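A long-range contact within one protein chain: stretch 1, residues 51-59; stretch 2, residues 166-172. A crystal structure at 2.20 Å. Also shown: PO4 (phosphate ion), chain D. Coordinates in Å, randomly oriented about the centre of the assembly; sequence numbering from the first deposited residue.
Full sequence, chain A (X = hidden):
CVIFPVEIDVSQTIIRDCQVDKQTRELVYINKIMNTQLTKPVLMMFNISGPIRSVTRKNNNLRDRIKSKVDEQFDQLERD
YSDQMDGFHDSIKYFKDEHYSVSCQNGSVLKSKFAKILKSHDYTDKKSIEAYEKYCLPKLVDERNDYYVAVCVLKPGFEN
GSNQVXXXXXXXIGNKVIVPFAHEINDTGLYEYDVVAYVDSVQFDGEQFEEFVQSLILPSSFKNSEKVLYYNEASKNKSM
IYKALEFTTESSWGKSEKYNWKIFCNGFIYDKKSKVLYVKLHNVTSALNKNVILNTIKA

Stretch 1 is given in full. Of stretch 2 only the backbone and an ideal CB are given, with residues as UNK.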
ATOM      1  N   PRO A  51       4.156 -32.762   6.806  1.00 36.14           N
ATOM      2  CA  PRO A  51       4.847 -32.195   7.954  1.00 35.92           C
ATOM      3  C   PRO A  51       5.505 -30.866   7.703  1.00 39.68           C
ATOM      4  O   PRO A  51       6.073 -30.638   6.643  1.00 38.87           O
ATOM      5  CB  PRO A  51       5.852 -33.287   8.316  1.00 26.66           C
ATOM      6  CG  PRO A  51       6.242 -33.849   6.833  1.00 29.05           C
ATOM      7  CD  PRO A  51       4.810 -34.015   6.351  1.00 40.46           C
ATOM      8  N   ILE A  52       5.408 -29.994   8.705  1.00 29.85           N
ATOM      9  CA  ILE A  52       6.035 -28.690   8.644  1.00 39.76           C
ATOM     10  C   ILE A  52       7.541 -28.873   8.780  1.00 43.24           C
ATOM     11  O   ILE A  52       8.016 -29.741   9.506  1.00 42.69           O
ATOM     12  CB  ILE A  52       5.527 -27.769   9.766  1.00 33.36           C
ATOM     13  CG1 ILE A  52       4.076 -27.346   9.431  1.00 45.82           C
ATOM     14  CG2 ILE A  52       6.465 -26.612   9.954  1.00 23.00           C
ATOM     15  CD1 ILE A  52       3.427 -26.451  10.464  1.00 33.85           C
ATOM     16  N   ARG A  53       8.291 -28.040   8.085  1.00 46.75           N
ATOM     17  CA  ARG A  53       9.706 -28.173   8.140  1.00 38.17           C
ATOM     18  C   ARG A  53      10.368 -26.954   8.752  1.00 45.73           C
ATOM     19  O   ARG A  53      11.288 -27.087   9.554  1.00 43.33           O
ATOM     20  CB  ARG A  53      10.242 -28.426   6.752  1.00 44.65           C
ATOM     21  CG  ARG A  53      11.671 -28.891   6.798  1.00 89.44           C
ATOM     22  CD  ARG A  53      12.249 -28.872   5.420  1.00 93.24           C
ATOM     23  NE  ARG A  53      12.281 -27.508   4.939  1.00 68.19           N
ATOM     24  CZ  ARG A  53      12.390 -27.213   3.662  1.00 99.12           C
ATOM     25  NH1 ARG A  53      12.473 -28.203   2.763  1.00 83.72           N
ATOM     26  NH2 ARG A  53      12.415 -25.940   3.291  1.00100.00           N
ATOM     27  N   SER A  54       9.951 -25.767   8.333  1.00 33.04           N
ATOM     28  CA  SER A  54      10.485 -24.558   8.939  1.00 38.07           C
ATOM     29  C   SER A  54       9.516 -23.410   8.713  1.00 39.19           C
ATOM     30  O   SER A  54       8.646 -23.515   7.870  1.00 40.24           O
ATOM     31  CB  SER A  54      11.874 -24.224   8.406  1.00 43.75           C
ATOM     32  OG  SER A  54      11.879 -24.078   7.018  1.00 47.16           O
ATOM     33  N   VAL A  55       9.631 -22.354   9.515  1.00 38.20           N
ATOM     34  CA  VAL A  55       8.765 -21.194   9.378  1.00 43.45           C
ATOM     35  C   VAL A  55       9.522 -20.227   8.517  1.00 38.52           C
ATOM     36  O   VAL A  55      10.745 -20.200   8.537  1.00 47.31           O
ATOM     37  CB  VAL A  55       8.529 -20.483  10.711  1.00 37.47           C
ATOM     38  CG1 VAL A  55       7.619 -21.321  11.620  1.00 38.91           C
ATOM     39  CG2 VAL A  55       9.882 -20.284  11.386  1.00 31.66           C
ATOM     40  N   THR A  56       8.804 -19.400   7.785  1.00 32.11           N
ATOM     41  CA  THR A  56       9.499 -18.458   6.951  1.00 22.53           C
ATOM     42  C   THR A  56       9.099 -17.041   7.349  1.00 35.79           C
ATOM     43  O   THR A  56       8.255 -16.851   8.225  1.00 51.63           O
ATOM     44  CB  THR A  56       9.181 -18.748   5.478  1.00 21.75           C
ATOM     45  OG1 THR A  56       7.752 -18.697   5.264  1.00 33.68           O
ATOM     46  CG2 THR A  56       9.679 -20.118   5.117  1.00 20.75           C
ATOM     47  N   ARG A  57       9.758 -16.058   6.761  1.00 39.17           N
ATOM     48  CA  ARG A  57       9.464 -14.642   7.014  1.00 30.85           C
ATOM     49  C   ARG A  57       9.212 -14.056   5.636  1.00 44.30           C
ATOM     50  O   ARG A  57      10.007 -14.250   4.708  1.00 36.73           O
ATOM     51  CB  ARG A  57      10.659 -13.937   7.690  1.00 38.50           C
ATOM     52  CG  ARG A  57      10.488 -12.408   8.044  1.00 44.47           C
ATOM     53  CD  ARG A  57       9.308 -12.139   8.973  1.00 70.45           C
ATOM     54  NE  ARG A  57       9.299 -10.806   9.603  1.00 88.05           N
ATOM     55  CZ  ARG A  57       9.178  -9.628   8.985  1.00 88.32           C
ATOM     56  NH1 ARG A  57       9.061  -9.541   7.663  1.00 74.71           N
ATOM     57  NH2 ARG A  57       9.144  -8.514   9.709  1.00 85.17           N
ATOM     58  N   LYS A  58       8.074 -13.386   5.484  1.00 33.29           N
ATOM     59  CA  LYS A  58       7.737 -12.776   4.207  1.00 35.66           C
ATOM     60  C   LYS A  58       7.879 -11.285   4.355  1.00 34.65           C
ATOM     61  O   LYS A  58       7.909 -10.767   5.479  1.00 40.30           O
ATOM     62  CB  LYS A  58       6.295 -13.131   3.793  1.00 33.46           C
ATOM     63  CG  LYS A  58       5.970 -14.594   3.953  1.00 30.98           C
ATOM     64  CD  LYS A  58       6.963 -15.543   3.251  1.00 20.80           C
ATOM     65  CE  LYS A  58       7.040 -15.317   1.765  1.00 33.48           C
ATOM     66  NZ  LYS A  58       8.002 -16.290   1.176  1.00 25.44           N
ATOM     67  N   ASN A  59       7.932 -10.596   3.217  1.00 32.46           N
ATOM     68  CA  ASN A  59       8.082  -9.138   3.209  1.00 26.89           C
ATOM     69  C   ASN A  59       6.781  -8.515   3.707  1.00 27.06           C
ATOM     70  O   ASN A  59       5.728  -9.151   3.632  1.00 39.71           O
ATOM     71  CB  ASN A  59       8.467  -8.669   1.791  1.00 25.71           C
ATOM     72  CG  ASN A  59       7.296  -8.676   0.801  1.00 27.55           C
ATOM     73  OD1 ASN A  59       6.411  -7.831   0.878  1.00 32.96           O
ATOM     74  ND2 ASN A  59       7.318  -9.597  -0.144  1.00 25.86           N
ATOM     75  N   UNK A 166       1.465 -15.732   9.724  1.00 26.37           N
ATOM     76  CA  UNK A 166       2.310 -16.914   9.880  1.00 32.97           C
ATOM     77  C   UNK A 166       2.612 -17.400   8.497  1.00 37.69           C
ATOM     78  O   UNK A 166       1.882 -17.101   7.569  1.00 29.84           O
ATOM     79  CB  UNK A 166       1.647 -18.003  10.726  1.00 32.97           C
ATOM     80  N   UNK A 167       3.725 -18.110   8.366  1.00 31.20           N
ATOM     81  CA  UNK A 167       4.116 -18.710   7.112  1.00 28.36           C
ATOM     82  C   UNK A 167       5.120 -19.820   7.415  1.00 35.08           C
ATOM     83  O   UNK A 167       5.902 -19.715   8.338  1.00 32.53           O
ATOM     84  CB  UNK A 167       4.701 -17.668   6.156  1.00 28.36           C
ATOM     85  N   UNK A 168       5.094 -20.886   6.632  1.00 34.40           N
ATOM     86  CA  UNK A 168       6.002 -21.971   6.886  1.00 26.35           C
ATOM     87  C   UNK A 168       6.064 -22.869   5.646  1.00 37.04           C
ATOM     88  O   UNK A 168       5.177 -22.801   4.774  1.00 30.01           O
ATOM     89  CB  UNK A 168       5.572 -22.759   8.125  1.00 26.35           C
ATOM     90  N   UNK A 169       7.139 -23.647   5.534  1.00 40.31           N
ATOM     91  CA  UNK A 169       7.263 -24.597   4.440  1.00 42.73           C
ATOM     92  C   UNK A 169       6.946 -25.982   4.971  1.00 29.30           C
ATOM     93  O   UNK A 169       7.238 -26.311   6.121  1.00 37.85           O
ATOM     94  CB  UNK A 169       8.660 -24.552   3.817  1.00 42.73           C
ATOM     95  N   UNK A 170       6.317 -26.786   4.138  1.00 33.88           N
ATOM     96  CA  UNK A 170       6.015 -28.142   4.542  1.00 33.40           C
ATOM     97  C   UNK A 170       6.270 -29.088   3.352  1.00 43.75           C
ATOM     98  O   UNK A 170       6.472 -28.640   2.189  1.00 28.29           O
ATOM     99  CB  UNK A 170       4.571 -28.249   5.037  1.00 33.40           C
ATOM    100  N   UNK A 171       6.271 -30.382   3.654  1.00 38.43           N
ATOM    101  CA  UNK A 171       6.502 -31.452   2.672  1.00 40.42           C
ATOM    102  C   UNK A 171       5.207 -32.248   2.469  1.00 33.15           C
ATOM    103  O   UNK A 171       4.920 -33.181   3.203  1.00 41.48           O
ATOM    104  CB  UNK A 171       7.634 -32.375   3.127  1.00 40.42           C
ATOM    105  N   UNK A 172       4.460 -31.937   1.406  1.00 40.17           N
ATOM    106  CA  UNK A 172       3.172 -32.572   1.054  1.00 37.80           C
ATOM    107  C   UNK A 172       3.229 -34.087   0.944  1.00 28.52           C
ATOM    108  O   UNK A 172       4.129 -34.644   0.311  1.00 39.42           O
ATOM    109  CB  UNK A 172       2.668 -32.006  -0.275  1.00 37.80           C
TER
HETATM  110  P   PO4 D   1       7.926 -14.570  -2.300  1.00 57.27           P
HETATM  111  O1  PO4 D   1       7.829 -15.933  -1.628  1.00 54.50           O
HETATM  112  O2  PO4 D   1       9.298 -13.990  -2.011  1.00 83.74           O
HETATM  113  O3  PO4 D   1       7.736 -14.698  -3.805  1.00 58.37           O
HETATM  114  O4  PO4 D   1       6.830 -13.700  -1.750  1.00 62.58           O

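The two backbones run antiparallel, with a bulge between I52 and S54, so each CB has to be read position by position.

Position 166 points sideways with nothing of stretch 1 within 5.5 Å of its CB. Stretch 1 sets no rule here. It is L166, which makes no contact with stretch 1.

Position 167 points toward stretch 1, and its ideal CB lies 3.3 Å from T56 OG1. Its backbone O already accepts from T56 N at 3.0 Å. So close a hydroxyl leaves room for something small, and polarity would be rewarded: alanine, serine or cysteine would fit. It is S167. Its OG sits 3.1 Å from T56 OG1 and 2.9 Å from T56 O, two acceptors that compete for one proton.

At 168 the CB joins the face that carries I52 and V55. It is tight against S54 O, at 3.2 Å, with V55 CA at 3.8 Å and I52 CG2 at 4.4 Å. An apolar side chain is indicated, aliphatic or aromatic, provided that it leads off past the carbonyl. The residue is F168, with chi1 at 63°. I52 lies over one face of the ring, its CD1 3.7 Å from the F168 ring centroid and directly on the normal, a CH-pi contact.

Position 169 is gripped by its backbone, whose N donates to S54 O at 2.8 Å and whose O accepts from R53 N at 2.8 Å. The CB shares the face of S54 and lies 4.0 Å from R53 NH2. A positive charge so near favours glutamate or aspartate, though glutamine could also serve. It is E169, in a salt bridge with R53; the modelled NH2 to OE1 distance of 2.3 Å is too short to trust, and R53 is poorly ordered.

Position 170 returns to the face of I52, its CB tight against P51 O at 3.2 Å and 3.9 Å from I52 CA. A beta-branched or aromatic residue would suit the extended backbone. Y170 touches I52 mainly through its CB, 4.5 Å from I52 CG1, and its ring leads away, with the hydroxyl bonded elsewhere in the structure.

At 171 the backbone N donates to P51 O at 3.0 Å. The CB points sideways, 4.2 Å from P51 O, beside the R53 side chain; polar residues would suit, and small apolar ones are not excluded. N171 places OD1 3.8 Å from R53 CB.

Position 172 points away from stretch 1, and its phi of -54° admits proline. P172 is the residue.

Stretch 2 166-172: LSFEYNP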
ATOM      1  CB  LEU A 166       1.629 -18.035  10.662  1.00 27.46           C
ATOM      2  CG  LEU A 166       0.430 -18.773  10.015  1.00 39.11           C
ATOM      3  CD1 LEU A 166       0.895 -19.978   9.238  1.00 33.07           C
ATOM      4  CD2 LEU A 166      -0.510 -19.284  11.089  1.00 28.05           C
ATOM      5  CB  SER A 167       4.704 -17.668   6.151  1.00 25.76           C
ATOM      6  OG  SER A 167       5.733 -16.902   6.758  1.00 46.56           O
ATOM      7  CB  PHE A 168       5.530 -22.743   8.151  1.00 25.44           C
ATOM      8  CG  PHE A 168       4.140 -23.397   7.999  1.00 34.76           C
ATOM      9  CD1 PHE A 168       3.931 -24.433   7.087  1.00 29.40           C
ATOM     10  CD2 PHE A 168       3.044 -22.909   8.713  1.00 33.79           C
ATOM     11  CE1 PHE A 168       2.633 -24.969   6.874  1.00 24.29           C
ATOM     12  CE2 PHE A 168       1.760 -23.424   8.524  1.00 19.69           C
ATOM     13  CZ  PHE A 168       1.557 -24.460   7.588  1.00 19.73           C
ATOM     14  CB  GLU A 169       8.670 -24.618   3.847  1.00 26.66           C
ATOM     15  CG  GLU A 169       8.917 -23.507   2.871  1.00 46.01           C
ATOM     16  CD  GLU A 169      10.366 -23.379   2.498  1.00 36.50           C
ATOM     17  OE1 GLU A 169      10.984 -24.419   2.245  1.00 77.52           O
ATOM     18  OE2 GLU A 169      10.881 -22.248   2.429  1.00 79.27           O
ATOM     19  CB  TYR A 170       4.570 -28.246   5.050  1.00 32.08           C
ATOM     20  CG  TYR A 170       3.514 -27.886   4.016  1.00 30.92           C
ATOM     21  CD1 TYR A 170       3.377 -26.590   3.547  1.00 30.05           C
ATOM     22  CD2 TYR A 170       2.641 -28.860   3.514  1.00 27.28           C
ATOM     23  CE1 TYR A 170       2.385 -26.268   2.587  1.00 36.04           C
ATOM     24  CE2 TYR A 170       1.655 -28.548   2.560  1.00 23.41           C
ATOM     25  CZ  TYR A 170       1.538 -27.277   2.098  1.00 25.51           C
ATOM     26  OH  TYR A 170       0.723 -27.048   1.023  1.00 33.44           O
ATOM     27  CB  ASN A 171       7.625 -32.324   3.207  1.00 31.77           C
ATOM     28  CG  ASN A 171       8.887 -31.549   3.340  1.00 32.28           C
ATOM     29  OD1 ASN A 171       9.439 -31.388   4.433  1.00 50.71           O
ATOM     30  ND2 ASN A 171       9.349 -30.993   2.206  1.00 29.25           N
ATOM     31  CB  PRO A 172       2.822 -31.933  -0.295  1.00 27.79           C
ATOM     32  CG  PRO A 172       3.634 -30.649  -0.302  1.00 31.56           C
ATOM     33  CD  PRO A 172       4.923 -31.061   0.316  1.00 22.79           C
TER
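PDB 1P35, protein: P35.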